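Flavin-nucleotide-binding protein (Azotobacter vinelandii, PDB 6RK0) binds heme b and FAD as a flavocytochrome and probably serves as a low-potential terminal oxidase associated with the iron-only nitrogenase. Local coordinates at residues A[61-64]-A[69-72]; A[100-105]-A[183-188]; A[132-137]-A[143-148]. All coordinates share one frame; numbering follows the deposited sequence.

Contact 1: residues A[61-64]-A[69-72]. With HEM (protoporphyrin IX containing Fe), chain C.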
loop_
_atom_site.group_PDB
_atom_site.type_symbol
_atom_site.label_atom_id
_atom_site.label_comp_id
_atom_site.label_asym_id
_atom_site.label_seq_id
_atom_site.Cartn_x
_atom_site.Cartn_y
_atom_site.Cartn_z
ATOM N N PHE A 61 8.201 -4.437 4.292
ATOM C CA PHE A 61 8.063 -4.060 5.695
ATOM C C PHE A 61 9.099 -3.001 6.065
ATOM O O PHE A 61 10.162 -2.914 5.439
ATOM C CB PHE A 61 8.186 -5.288 6.605
ATOM C CG PHE A 61 6.844 -5.953 6.898
ATOM C CD1 PHE A 61 5.763 -5.897 5.964
ATOM C CD2 PHE A 61 6.580 -6.448 8.145
ATOM C CE1 PHE A 61 4.519 -6.503 6.245
ATOM C CE2 PHE A 61 5.370 -7.069 8.430
ATOM C CZ PHE A 61 4.334 -7.090 7.495
ATOM N N PHE A 62 8.799 -2.212 7.107
ATOM C CA PHE A 62 9.777 -1.272 7.645
ATOM C C PHE A 62 9.548 -1.100 9.120
ATOM O O PHE A 62 8.478 -1.421 9.646
ATOM C CB PHE A 62 9.696 0.109 6.942
ATOM C CG PHE A 62 8.506 0.914 7.389
ATOM C CD1 PHE A 62 7.224 0.625 6.933
ATOM C CD2 PHE A 62 8.639 1.863 8.384
ATOM C CE1 PHE A 62 6.131 1.279 7.427
ATOM C CE2 PHE A 62 7.541 2.534 8.894
ATOM C CZ PHE A 62 6.285 2.249 8.413
ATOM N N TRP A 63 10.580 -0.573 9.790
ATOM C CA TRP A 63 10.452 -0.236 11.199
ATOM C C TRP A 63 11.158 1.090 11.461
ATOM O O TRP A 63 12.078 1.463 10.736
ATOM C CB TRP A 63 10.947 -1.356 12.123
ATOM C CG TRP A 63 12.400 -1.646 12.104
ATOM C CD1 TRP A 63 13.305 -1.297 13.088
ATOM C CD2 TRP A 63 13.158 -2.400 11.121
ATOM N NE1 TRP A 63 14.545 -1.772 12.752
ATOM C CE2 TRP A 63 14.489 -2.467 11.579
ATOM C CE3 TRP A 63 12.832 -3.057 9.927
ATOM C CZ2 TRP A 63 15.492 -3.166 10.861
ATOM C CZ3 TRP A 63 13.818 -3.775 9.231
ATOM C CH2 TRP A 63 15.134 -3.792 9.695
ATOM N N ARG A 64 10.726 1.798 12.495
ATOM C CA ARG A 64 11.322 3.076 12.849
ATOM C C ARG A 64 12.151 2.926 14.113
ATOM O O ARG A 64 11.722 2.287 15.085
ATOM C CB ARG A 64 10.243 4.130 13.096
ATOM C CG ARG A 64 10.817 5.520 13.357
ATOM C CD ARG A 64 9.776 6.597 13.569
ATOM N NE ARG A 64 8.979 6.459 14.781
ATOM C CZ ARG A 64 9.344 6.947 15.960
ATOM N NH1 ARG A 64 10.519 7.558 16.127
ATOM N NH2 ARG A 64 8.508 6.856 16.977
ATOM N N VAL A 69 13.961 5.291 9.458
ATOM C CA VAL A 69 13.268 4.046 9.188
ATOM C C VAL A 69 14.213 3.092 8.499
ATOM O O VAL A 69 15.176 3.505 7.833
ATOM C CB VAL A 69 11.980 4.214 8.357
ATOM C CG1 VAL A 69 10.932 4.957 9.148
ATOM C CG2 VAL A 69 12.276 4.809 7.006
ATOM N N TYR A 70 13.922 1.805 8.660
ATOM C CA TYR A 70 14.773 0.715 8.230
ATOM C C TYR A 70 13.941 -0.305 7.466
ATOM O O TYR A 70 12.761 -0.502 7.767
ATOM C CB TYR A 70 15.373 -0.030 9.463
ATOM C CG TYR A 70 16.298 0.853 10.284
ATOM C CD1 TYR A 70 15.788 1.814 11.160
ATOM C CD2 TYR A 70 17.688 0.748 10.149
ATOM C CE1 TYR A 70 16.653 2.655 11.893
ATOM C CE2 TYR A 70 18.540 1.584 10.884
ATOM C CZ TYR A 70 18.010 2.535 11.731
ATOM O OH TYR A 70 18.885 3.322 12.434
ATOM N N TRP A 71 14.582 -0.996 6.519
ATOM C CA TRP A 71 13.959 -2.125 5.836
ATOM C C TRP A 71 15.068 -3.114 5.476
ATOM O O TRP A 71 16.265 -2.787 5.540
ATOM C CB TRP A 71 13.104 -1.691 4.634
ATOM C CG TRP A 71 13.836 -0.994 3.524
ATOM C CD1 TRP A 71 14.203 -1.514 2.317
ATOM C CD2 TRP A 71 14.216 0.400 3.475
ATOM N NE1 TRP A 71 14.786 -0.533 1.541
ATOM C CE2 TRP A 71 14.795 0.647 2.223
ATOM C CE3 TRP A 71 14.097 1.468 4.372
ATOM C CZ2 TRP A 71 15.276 1.921 1.845
ATOM C CZ3 TRP A 71 14.603 2.722 4.016
ATOM C CH2 TRP A 71 15.161 2.919 2.767
ATOM N N HIS A 72 14.677 -4.342 5.144
ATOM C CA HIS A 72 15.626 -5.427 4.958
ATOM C C HIS A 72 15.301 -6.221 3.701
ATOM O O HIS A 72 14.174 -6.214 3.204
ATOM C CB HIS A 72 15.653 -6.381 6.168
ATOM C CG HIS A 72 14.605 -7.466 6.100
ATOM N ND1 HIS A 72 13.241 -7.226 6.130
ATOM C CD2 HIS A 72 14.727 -8.804 5.941
ATOM C CE1 HIS A 72 12.599 -8.363 5.972
ATOM N NE2 HIS A 72 13.472 -9.335 5.866
HETATM C CHA HEM C . 13.233 -11.497 2.452
HETATM C CHB HEM C . 9.696 -10.685 5.580
HETATM C CHC HEM C . 12.877 -10.962 9.193
HETATM C CHD HEM C . 16.346 -12.070 6.090
HETATM C C1A HEM C . 12.005 -11.270 3.012
HETATM C C2A HEM C . 10.781 -11.137 2.230
HETATM C C3A HEM C . 9.777 -10.901 3.094
HETATM C C4A HEM C . 10.392 -10.894 4.413
HETATM C CMA HEM C . 8.307 -10.709 2.840
HETATM C CAA HEM C . 10.658 -11.286 0.706
HETATM C CBA HEM C . 10.616 -12.766 0.237
HETATM C CGA HEM C . 10.027 -12.785 -1.150
HETATM O O1A HEM C . 8.826 -13.187 -1.353
HETATM O O2A HEM C . 10.745 -12.348 -2.109
HETATM C C1B HEM C . 10.230 -10.710 6.841
HETATM C C2B HEM C . 9.503 -10.427 8.057
HETATM C C3B HEM C . 10.403 -10.497 9.048
HETATM C C4B HEM C . 11.694 -10.831 8.477
HETATM C CMB HEM C . 8.013 -10.108 8.082
HETATM C CAB HEM C . 10.244 -10.311 10.538
HETATM C CBB HEM C . 9.090 -10.250 11.193
HETATM C C1C HEM C . 14.093 -11.283 8.664
HETATM C C2C HEM C . 15.289 -11.461 9.431
HETATM C C3C HEM C . 16.254 -11.821 8.578
HETATM C C4C HEM C . 15.671 -11.840 7.262
HETATM C CMC HEM C . 15.378 -11.214 10.929
HETATM C CAC HEM C . 17.691 -12.163 8.865
HETATM C CBC HEM C . 18.027 -12.825 9.997
HETATM C C1D HEM C . 15.813 -11.968 4.810
HETATM C C2D HEM C . 16.550 -12.164 3.596
HETATM C C3D HEM C . 15.694 -12.002 2.585
HETATM C C4D HEM C . 14.398 -11.696 3.163
HETATM C CMD HEM C . 18.037 -12.495 3.499
HETATM C CAD HEM C . 15.958 -12.177 1.095
HETATM C CBD HEM C . 15.619 -13.617 0.661
HETATM C CGD HEM C . 16.082 -13.875 -0.761
HETATM O O1D HEM C . 15.351 -13.547 -1.716
HETATM O O2D HEM C . 17.205 -14.396 -0.947
HETATM N NA HEM C . 11.748 -11.125 4.346
HETATM N NB HEM C . 11.552 -10.965 7.102
HETATM N NC HEM C . 14.346 -11.522 7.349
HETATM N ND HEM C . 14.502 -11.687 4.539
HETATM FE FE HEM C . 13.073 -11.299 5.839
HETATM O O HOH W 1 11.883 -4.944 5.387
HETATM O O HOH W 2 12.611 -13.359 5.937
#

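Contact 2: residues A[100-105]-A[183-188]. With HEM (protoporphyrin IX containing Fe), chain H.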
loop_
_atom_site.group_PDB
_atom_site.type_symbol
_atom_site.label_atom_id
_atom_site.label_comp_id
_atom_site.label_asym_id
_atom_site.label_seq_id
_atom_site.Cartn_x
_atom_site.Cartn_y
_atom_site.Cartn_z
ATOM N N ILE A 100 -18.450 9.117 0.916
ATOM C CA ILE A 100 -19.565 9.136 -0.017
ATOM C C ILE A 100 -20.205 10.521 0.057
ATOM O O ILE A 100 -20.773 10.914 1.084
ATOM C CB ILE A 100 -20.585 8.064 0.371
ATOM C CG1 ILE A 100 -19.948 6.664 0.295
ATOM C CG2 ILE A 100 -21.822 8.131 -0.509
ATOM C CD1 ILE A 100 -20.714 5.566 0.953
ATOM N N ALA A 101 -20.085 11.283 -1.024
ATOM C CA ALA A 101 -20.584 12.645 -1.102
ATOM C C ALA A 101 -21.854 12.694 -1.950
ATOM O O ALA A 101 -22.250 11.722 -2.591
ATOM C CB ALA A 101 -19.524 13.551 -1.683
ATOM N N ARG A 102 -22.494 13.871 -1.978
ATOM C CA ARG A 102 -23.680 14.112 -2.794
ATOM C C ARG A 102 -23.356 14.242 -4.268
ATOM O O ARG A 102 -24.242 14.012 -5.096
ATOM C CB ARG A 102 -24.382 15.376 -2.288
ATOM C CG ARG A 102 -24.908 15.252 -0.895
ATOM C CD ARG A 102 -25.074 16.598 -0.190
ATOM N NE ARG A 102 -25.535 16.433 1.170
ATOM C CZ ARG A 102 -24.778 16.019 2.183
ATOM N NH1 ARG A 102 -23.446 15.916 2.042
ATOM N NH2 ARG A 102 -25.320 15.792 3.371
ATOM N N SER A 103 -22.136 14.652 -4.610
ATOM C CA SER A 103 -21.666 14.674 -5.988
ATOM C C SER A 103 -20.504 13.712 -6.143
ATOM O O SER A 103 -19.688 13.548 -5.221
ATOM C CB SER A 103 -21.251 16.083 -6.432
ATOM O OG SER A 103 -20.009 16.456 -5.858
ATOM N N ALA A 104 -20.402 13.111 -7.327
ATOM C CA ALA A 104 -19.298 12.202 -7.607
ATOM C C ALA A 104 -17.945 12.890 -7.437
ATOM O O ALA A 104 -16.996 12.307 -6.902
ATOM C CB ALA A 104 -19.463 11.656 -9.016
ATOM N N TYR A 105 -17.854 14.149 -7.883
ATOM C CA TYR A 105 -16.624 14.907 -7.851
ATOM C C TYR A 105 -16.073 15.017 -6.434
ATOM O O TYR A 105 -14.859 15.135 -6.276
ATOM C CB TYR A 105 -16.939 16.306 -8.398
ATOM C CG TYR A 105 -15.792 17.247 -8.561
ATOM C CD1 TYR A 105 -14.918 17.136 -9.645
ATOM C CD2 TYR A 105 -15.601 18.302 -7.690
ATOM C CE1 TYR A 105 -13.916 18.037 -9.882
ATOM C CE2 TYR A 105 -14.570 19.221 -7.903
ATOM C CZ TYR A 105 -13.734 19.078 -9.007
ATOM O OH TYR A 105 -12.695 19.984 -9.260
ATOM N N GLU A 183 -23.712 24.467 -2.310
ATOM C CA GLU A 183 -24.989 24.487 -3.002
ATOM C C GLU A 183 -25.610 23.112 -3.175
ATOM O O GLU A 183 -26.746 23.052 -3.638
ATOM C CB GLU A 183 -24.854 25.172 -4.349
ATOM C CG GLU A 183 -23.857 24.488 -5.241
ATOM C CD GLU A 183 -22.438 25.090 -5.183
ATOM O OE1 GLU A 183 -21.925 25.452 -4.077
ATOM O OE2 GLU A 183 -21.829 25.194 -6.276
ATOM N N ASP A 184 -24.929 22.019 -2.834
ATOM C CA ASP A 184 -25.471 20.679 -3.028
ATOM C C ASP A 184 -26.192 20.111 -1.816
ATOM O O ASP A 184 -26.729 19.006 -1.891
ATOM C CB ASP A 184 -24.340 19.736 -3.447
ATOM C CG ASP A 184 -23.809 20.016 -4.856
ATOM O OD1 ASP A 184 -24.549 20.596 -5.675
ATOM O OD2 ASP A 184 -22.663 19.626 -5.138
ATOM N N TYR A 185 -26.246 20.847 -0.705
ATOM C CA TYR A 185 -26.811 20.291 0.521
ATOM C C TYR A 185 -28.324 20.136 0.513
ATOM O O TYR A 185 -28.834 19.490 1.429
ATOM C CB TYR A 185 -26.292 21.046 1.750
ATOM C CG TYR A 185 -24.907 20.573 2.127
ATOM C CD1 TYR A 185 -24.730 19.484 2.977
ATOM C CD2 TYR A 185 -23.786 21.143 1.564
ATOM C CE1 TYR A 185 -23.470 18.993 3.266
ATOM C CE2 TYR A 185 -22.517 20.677 1.833
ATOM C CZ TYR A 185 -22.348 19.598 2.706
ATOM O OH TYR A 185 -21.086 19.127 2.941
ATOM N N ALA A 186 -29.036 20.678 -0.471
ATOM C CA ALA A 186 -30.455 20.374 -0.596
ATOM C C ALA A 186 -30.714 19.184 -1.520
ATOM O O ALA A 186 -31.879 18.774 -1.687
ATOM C CB ALA A 186 -31.232 21.586 -1.124
ATOM N N PHE A 187 -29.657 18.607 -2.140
ATOM C CA PHE A 187 -29.878 17.530 -3.076
ATOM C C PHE A 187 -30.184 16.237 -2.315
ATOM O O PHE A 187 -29.456 15.885 -1.378
ATOM C CB PHE A 187 -28.682 17.330 -4.016
ATOM C CG PHE A 187 -29.002 16.363 -5.111
ATOM C CD1 PHE A 187 -29.687 16.789 -6.232
ATOM C CD2 PHE A 187 -28.755 15.011 -4.978
ATOM C CE1 PHE A 187 -30.086 15.880 -7.191
ATOM C CE2 PHE A 187 -29.159 14.115 -5.939
ATOM C CZ PHE A 187 -29.791 14.543 -7.057
ATOM N N PRO A 188 -31.234 15.513 -2.679
ATOM C CA PRO A 188 -31.657 14.337 -1.853
ATOM C C PRO A 188 -30.852 13.080 -2.182
ATOM O O PRO A 188 -31.301 12.138 -2.861
ATOM C CB PRO A 188 -33.133 14.168 -2.231
ATOM C CG PRO A 188 -33.180 14.644 -3.648
ATOM C CD PRO A 188 -32.233 15.823 -3.734
HETATM C CHA HEM H . -8.963 13.908 -6.306
HETATM C CHB HEM H . -10.937 10.001 -4.358
HETATM C CHC HEM H . -14.346 10.057 -7.725
HETATM C CHD HEM H . -12.563 14.158 -9.484
HETATM C C1A HEM H . -9.216 12.838 -5.474
HETATM C C2A HEM H . -8.399 12.503 -4.326
HETATM C C3A HEM H . -8.943 11.412 -3.767
HETATM C C4A HEM H . -10.111 11.062 -4.586
HETATM C CMA HEM H . -8.546 10.610 -2.529
HETATM C CAA HEM H . -7.191 13.282 -3.822
HETATM C CBA HEM H . -7.576 14.509 -2.983
HETATM C CGA HEM H . -6.355 14.936 -2.215
HETATM O O1A HEM H . -6.315 14.759 -0.962
HETATM O O2A HEM H . -5.375 15.436 -2.825
HETATM C C1B HEM H . -12.060 9.672 -5.100
HETATM C C2B HEM H . -12.904 8.518 -4.865
HETATM C C3B HEM H . -13.831 8.535 -5.809
HETATM C C4B HEM H . -13.603 9.713 -6.627
HETATM C CMB HEM H . -12.711 7.479 -3.777
HETATM C CAB HEM H . -15.000 7.591 -6.101
HETATM C CBB HEM H . -15.450 6.633 -5.309
HETATM C C1C HEM H . -14.152 11.170 -8.528
HETATM C C2C HEM H . -14.964 11.553 -9.648
HETATM C C3C HEM H . -14.521 12.702 -10.111
HETATM C C4C HEM H . -13.386 13.074 -9.275
HETATM C CMC HEM H . -16.082 10.697 -10.211
HETATM C CAC HEM H . -15.023 13.567 -11.241
HETATM C CBC HEM H . -16.336 13.651 -11.485
HETATM C C1D HEM H . -11.382 14.421 -8.818
HETATM C C2D HEM H . -10.498 15.532 -9.071
HETATM C C3D HEM H . -9.507 15.458 -8.174
HETATM C C4D HEM H . -9.763 14.296 -7.349
HETATM C CMD HEM H . -10.682 16.572 -10.179
HETATM C CAD HEM H . -8.364 16.453 -7.978
HETATM C CBD HEM H . -8.764 17.473 -6.885
HETATM C CGD HEM H . -7.798 18.629 -6.881
HETATM O O1D HEM H . -6.674 18.468 -6.334
HETATM O O2D HEM H . -8.133 19.731 -7.366
HETATM N NA HEM H . -10.266 11.959 -5.619
HETATM N NB HEM H . -12.515 10.400 -6.173
HETATM N NC HEM H . -13.167 12.110 -8.317
HETATM N ND HEM H . -10.924 13.678 -7.747
HETATM FE FE HEM H . -11.693 12.018 -6.981
HETATM O O HOH W 3 -28.352 16.816 0.918
HETATM O O HOH W 4 -20.605 18.441 -3.941
HETATM O O HOH W 5 -12.825 13.236 -5.721
#

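Contact 3: residues A[132-137]-A[143-148]. With HEM (protoporphyrin IX containing Fe), chain C.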
loop_
_atom_site.group_PDB
_atom_site.type_symbol
_atom_site.label_atom_id
_atom_site.label_comp_id
_atom_site.label_asym_id
_atom_site.label_seq_id
_atom_site.Cartn_x
_atom_site.Cartn_y
_atom_site.Cartn_z
ATOM N N LYS A 132 19.813 -4.281 14.617
ATOM C CA LYS A 132 18.633 -3.670 14.005
ATOM C C LYS A 132 17.584 -4.728 13.654
ATOM O O LYS A 132 16.383 -4.496 13.827
ATOM C CB LYS A 132 19.034 -2.878 12.756
ATOM C CG LYS A 132 20.056 -1.776 12.885
ATOM C CD LYS A 132 19.597 -0.659 13.771
ATOM C CE LYS A 132 20.581 0.470 13.862
ATOM N NZ LYS A 132 20.173 1.321 15.000
ATOM N N LEU A 133 18.019 -5.889 13.151
ATOM C CA LEU A 133 17.065 -6.958 12.821
ATOM C C LEU A 133 16.348 -7.472 14.056
ATOM O O LEU A 133 15.143 -7.786 13.991
ATOM C CB LEU A 133 17.790 -8.085 12.090
ATOM C CG LEU A 133 18.231 -7.707 10.666
ATOM C CD1 LEU A 133 19.274 -8.691 10.147
ATOM C CD2 LEU A 133 17.012 -7.638 9.693
ATOM N N ARG A 134 17.044 -7.566 15.197
ATOM C CA ARG A 134 16.341 -7.957 16.414
ATOM C C ARG A 134 15.306 -6.902 16.806
ATOM O O ARG A 134 14.197 -7.243 17.237
ATOM C CB ARG A 134 17.337 -8.220 17.552
ATOM C CG ARG A 134 16.635 -8.570 18.864
ATOM C CD ARG A 134 17.561 -9.145 19.935
ATOM N NE ARG A 134 16.792 -9.616 21.105
ATOM C CZ ARG A 134 17.236 -10.441 22.061
ATOM N NH1 ARG A 134 18.498 -10.907 22.077
ATOM N NH2 ARG A 134 16.405 -10.786 23.050
ATOM N N ASN A 135 15.634 -5.611 16.634
ATOM C CA ASN A 135 14.663 -4.566 16.928
ATOM C C ASN A 135 13.436 -4.707 16.035
ATOM O O ASN A 135 12.310 -4.483 16.489
ATOM C CB ASN A 135 15.303 -3.195 16.702
ATOM C CG ASN A 135 16.415 -2.869 17.682
ATOM O OD1 ASN A 135 16.478 -3.408 18.792
ATOM N ND2 ASN A 135 17.291 -1.944 17.278
ATOM N N PHE A 136 13.636 -5.060 14.759
ATOM C CA PHE A 136 12.505 -5.267 13.843
ATOM C C PHE A 136 11.585 -6.361 14.371
ATOM O O PHE A 136 10.368 -6.165 14.515
ATOM C CB PHE A 136 13.093 -5.642 12.486
ATOM C CG PHE A 136 12.116 -6.018 11.404
ATOM C CD1 PHE A 136 10.871 -5.413 11.263
ATOM C CD2 PHE A 136 12.506 -7.002 10.491
ATOM C CE1 PHE A 136 10.031 -5.791 10.188
ATOM C CE2 PHE A 136 11.682 -7.351 9.407
ATOM C CZ PHE A 136 10.447 -6.731 9.281
ATOM N N VAL A 137 12.142 -7.538 14.662
ATOM C CA VAL A 137 11.314 -8.660 15.080
ATOM C C VAL A 137 10.588 -8.340 16.381
ATOM O O VAL A 137 9.381 -8.575 16.496
ATOM C CB VAL A 137 12.199 -9.924 15.209
ATOM C CG1 VAL A 137 11.468 -11.044 15.931
ATOM C CG2 VAL A 137 12.711 -10.351 13.843
ATOM N N GLY A 143 9.535 -9.703 22.731
ATOM C CA GLY A 143 10.277 -10.826 23.276
ATOM C C GLY A 143 10.487 -11.979 22.308
ATOM O O GLY A 143 10.997 -13.029 22.709
ATOM N N GLU A 144 10.121 -11.823 21.031
ATOM C CA GLU A 144 10.100 -12.970 20.153
ATOM C C GLU A 144 11.492 -13.443 19.749
ATOM O O GLU A 144 11.714 -14.657 19.648
ATOM C CB GLU A 144 9.239 -12.683 18.946
ATOM C CG GLU A 144 9.055 -13.857 18.028
ATOM C CD GLU A 144 8.159 -14.969 18.562
ATOM O OE1 GLU A 144 7.638 -14.918 19.715
ATOM O OE2 GLU A 144 8.019 -15.937 17.766
ATOM N N TRP A 145 12.424 -12.530 19.477
ATOM C CA TRP A 145 13.731 -12.911 18.934
ATOM C C TRP A 145 14.413 -13.959 19.811
ATOM O O TRP A 145 14.998 -14.935 19.313
ATOM C CB TRP A 145 14.589 -11.666 18.797
ATOM C CG TRP A 145 15.998 -11.893 18.292
ATOM C CD1 TRP A 145 17.099 -12.255 19.032
ATOM C CD2 TRP A 145 16.465 -11.726 16.932
ATOM N NE1 TRP A 145 18.191 -12.321 18.218
ATOM C CE2 TRP A 145 17.827 -12.014 16.926
ATOM C CE3 TRP A 145 15.855 -11.380 15.726
ATOM C CZ2 TRP A 145 18.599 -11.918 15.771
ATOM C CZ3 TRP A 145 16.612 -11.289 14.565
ATOM C CH2 TRP A 145 17.978 -11.555 14.598
ATOM N N GLU A 146 14.329 -13.767 21.138
ATOM C CA GLU A 146 14.914 -14.647 22.141
ATOM C C GLU A 146 14.364 -16.059 22.108
ATOM O O GLU A 146 15.039 -16.971 22.617
ATOM C CB GLU A 146 14.601 -14.041 23.535
ATOM C CG GLU A 146 14.359 -15.066 24.707
ATOM C CD GLU A 146 14.566 -14.507 26.127
ATOM O OE1 GLU A 146 14.471 -13.277 26.325
ATOM O OE2 GLU A 146 14.850 -15.308 27.052
ATOM N N ARG A 147 13.105 -16.214 21.663
ATOM C CA ARG A 147 12.435 -17.509 21.620
ATOM C C ARG A 147 12.902 -18.386 20.464
ATOM O O ARG A 147 12.659 -19.597 20.466
ATOM C CB ARG A 147 10.903 -17.361 21.551
ATOM C CG ARG A 147 10.266 -16.489 22.663
ATOM C CD ARG A 147 8.758 -16.393 22.565
ATOM N NE ARG A 147 8.331 -15.544 23.658
ATOM C CZ ARG A 147 7.874 -14.287 23.548
ATOM N NH1 ARG A 147 7.668 -13.689 22.367
ATOM N NH2 ARG A 147 7.599 -13.620 24.654
ATOM N N LEU A 148 13.517 -17.800 19.447
ATOM C CA LEU A 148 13.733 -18.458 18.161
ATOM C C LEU A 148 14.995 -19.303 18.179
ATOM O O LEU A 148 15.879 -19.161 19.035
ATOM C CB LEU A 148 13.805 -17.421 17.040
ATOM C CG LEU A 148 12.599 -16.502 16.990
ATOM C CD1 LEU A 148 12.805 -15.410 15.912
ATOM C CD2 LEU A 148 11.318 -17.257 16.743
HETATM C CHA HEM C . 13.233 -11.497 2.452
HETATM C CHB HEM C . 9.696 -10.685 5.580
HETATM C CHC HEM C . 12.877 -10.962 9.193
HETATM C CHD HEM C . 16.346 -12.070 6.090
HETATM C C1A HEM C . 12.005 -11.270 3.012
HETATM C C2A HEM C . 10.781 -11.137 2.230
HETATM C C3A HEM C . 9.777 -10.901 3.094
HETATM C C4A HEM C . 10.392 -10.894 4.413
HETATM C CMA HEM C . 8.307 -10.709 2.840
HETATM C CAA HEM C . 10.658 -11.286 0.706
HETATM C CBA HEM C . 10.616 -12.766 0.237
HETATM C CGA HEM C . 10.027 -12.785 -1.150
HETATM O O1A HEM C . 8.826 -13.187 -1.353
HETATM O O2A HEM C . 10.745 -12.348 -2.109
HETATM C C1B HEM C . 10.230 -10.710 6.841
HETATM C C2B HEM C . 9.503 -10.427 8.057
HETATM C C3B HEM C . 10.403 -10.497 9.048
HETATM C C4B HEM C . 11.694 -10.831 8.477
HETATM C CMB HEM C . 8.013 -10.108 8.082
HETATM C CAB HEM C . 10.244 -10.311 10.538
HETATM C CBB HEM C . 9.090 -10.250 11.193
HETATM C C1C HEM C . 14.093 -11.283 8.664
HETATM C C2C HEM C . 15.289 -11.461 9.431
HETATM C C3C HEM C . 16.254 -11.821 8.578
HETATM C C4C HEM C . 15.671 -11.840 7.262
HETATM C CMC HEM C . 15.378 -11.214 10.929
HETATM C CAC HEM C . 17.691 -12.163 8.865
HETATM C CBC HEM C . 18.027 -12.825 9.997
HETATM C C1D HEM C . 15.813 -11.968 4.810
HETATM C C2D HEM C . 16.550 -12.164 3.596
HETATM C C3D HEM C . 15.694 -12.002 2.585
HETATM C C4D HEM C . 14.398 -11.696 3.163
HETATM C CMD HEM C . 18.037 -12.495 3.499
HETATM C CAD HEM C . 15.958 -12.177 1.095
HETATM C CBD HEM C . 15.619 -13.617 0.661
HETATM C CGD HEM C . 16.082 -13.875 -0.761
HETATM O O1D HEM C . 15.351 -13.547 -1.716
HETATM O O2D HEM C . 17.205 -14.396 -0.947
HETATM N NA HEM C . 11.748 -11.125 4.346
HETATM N NB HEM C . 11.552 -10.965 7.102
HETATM N NC HEM C . 14.346 -11.522 7.349
HETATM N ND HEM C . 14.502 -11.687 4.539
HETATM FE FE HEM C . 13.073 -11.299 5.839
HETATM O O HOH W 2 12.611 -13.359 5.937
#

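Contact 1: residues A[61-64]-A[69-72]
The carbonyl oxygen of F61 faces the second strand with W71 CB 3.3 Å away, and it is also placed to accept a bond from water 1. That water takes the N-H of H72 and its ring ND1-H (2.8 Å from H72 ND1 to the water oxygen), so one solvent molecule bridges the two strands and, with the iron bond, helps fix the rotation of the imidazole. F62 lays CD2 against V69 CG1 at 3.9 Å, while F62 CA lies 3.1 Å from Y70 O in a CA-H...O contact. At W63 the strands pair in antiparallel, hydrogen-bonded fashion with Y70: W63 N to Y70 O is 3.0 Å, and Y70 N to W63 O is 2.8 Å. With CG between its own N and carbonyl carbon (chi1 67°), the W63 indole folds back across the neighbouring strand and receives Y70 CB over the six-membered ring, 3.4 Å from the centroid, a close CH-pi contact; its N-H (NE1) is bonded to E65. R64 closes the segment in a non-hydrogen-bonded pair with V69, its guanidinium held by D40 and G66. H72 NE2 coordinates the heme iron at 2.0 Å, opposite water 2, and H72 O and F61 N both bind the flavin, so this beta hairpin forms one part of the joint FAD and heme site, in the fold of the FMN-binding, pyridoxamine 5'-phosphate oxidase-like family.

Contact 2: residues A[100-105]-A[183-188]
R102 reaches from the loop 100-105 to the turn at 183-188, its CB aimed at that segment and its chain extended from CG to NE. R102 CD arrives first, 3.4 Å from D184 O, the carbonyl that also accepts F187 N in a type I beta turn from D184 to F187. R102 NE then donates to water 3, which lies in the guanidinium plane 2.9 Å from R102 NE and donates hydrogen bonds to Y185 O and F187 O, so the arginine grips the turn through solvent. Y185 CE1 lies over one face of the guanidinium, toward its rim, 3.3 Å from R102 NH1, the two planes 36° apart. R102 NH1 finds its charge partners in D180 and in D206 of the second subunit, placing this junction of two loops at the dimer interface. Replacing R102 by an alanine is likely to cost D180 and D206 of the second subunit this positive partner and water 3 its donor, leaving the turn freer to shift. Next in the chain, S103 OG donates to water 4, 2.8 Å away, and that water donates to D184 OD2, which also pairs with R149 of the second subunit. Farther along, Y105 O accepts from water 5, the iron-bound water, and Y105 CE1 lies 3.6 Å from the heme methyl CMD.

Contact 3: residues A[132-137]-A[143-148]
W145 is wedged against the helix 132-137, and its buried side is the tight one. V137 comes from the edge of the indole, V137 CG2 3.8 Å from W145 CE3, and L133 CB adds a slacker touch at W145 CZ3. Inward, W145 CZ3 lies 3.8 Å from the heme methyl CMC, while the F136 ring takes the vinyl carbon CBB over one face, with F136 CE2 3.4 Å from heme C3B. R134 closes one face of the indole from the solvent side. In the modelled conformer described here, R134 CG is anti to the backbone N (chi1 177°) and the extended chain carries R134 CD over the five-membered ring, 3.6 Å from its centroid, a CH-pi contact. E146, exposed, lies beside this arginine, its OE1 4.5 Å from R134 NH2, short of a salt bridge. E144 OE1 forms a salt bridge with R147 NH1 at 2.9 Å, while E144 CB rests near V137 CG1. The joint therefore rests on apolar contacts at the indole edge and on the R134 methylenes laid over its face. Charge adds weak terms, R134 with E146 and, over a long distance, with D138, whose other oxygen takes the backbone N-H of W145.

Contact 1 comes first along the chain, and contact 3 is nested within the long loop that contact 2 closes. Contacts 1 and 3, with centres about 14 Å apart, share one heme: the hairpin of strands 54-65 and 68-74 supplies the axial ligand, and helix 126-140 lies against it, W63 CE3 meeting F136 CD1 at 3.3 Å. Contact 2 lies about 42 Å from contact 1 and about 51 Å from contact 3 (centre to centre), on the opposite side of the chain's centre from contact 3, beside the other heme. Its loops meet the second subunit, as does contact 3, where W145 packs on A104 of the second subunit. Each heme pocket is thus built by both subunits, consistent with dimerisation being needed for the complete cofactor site.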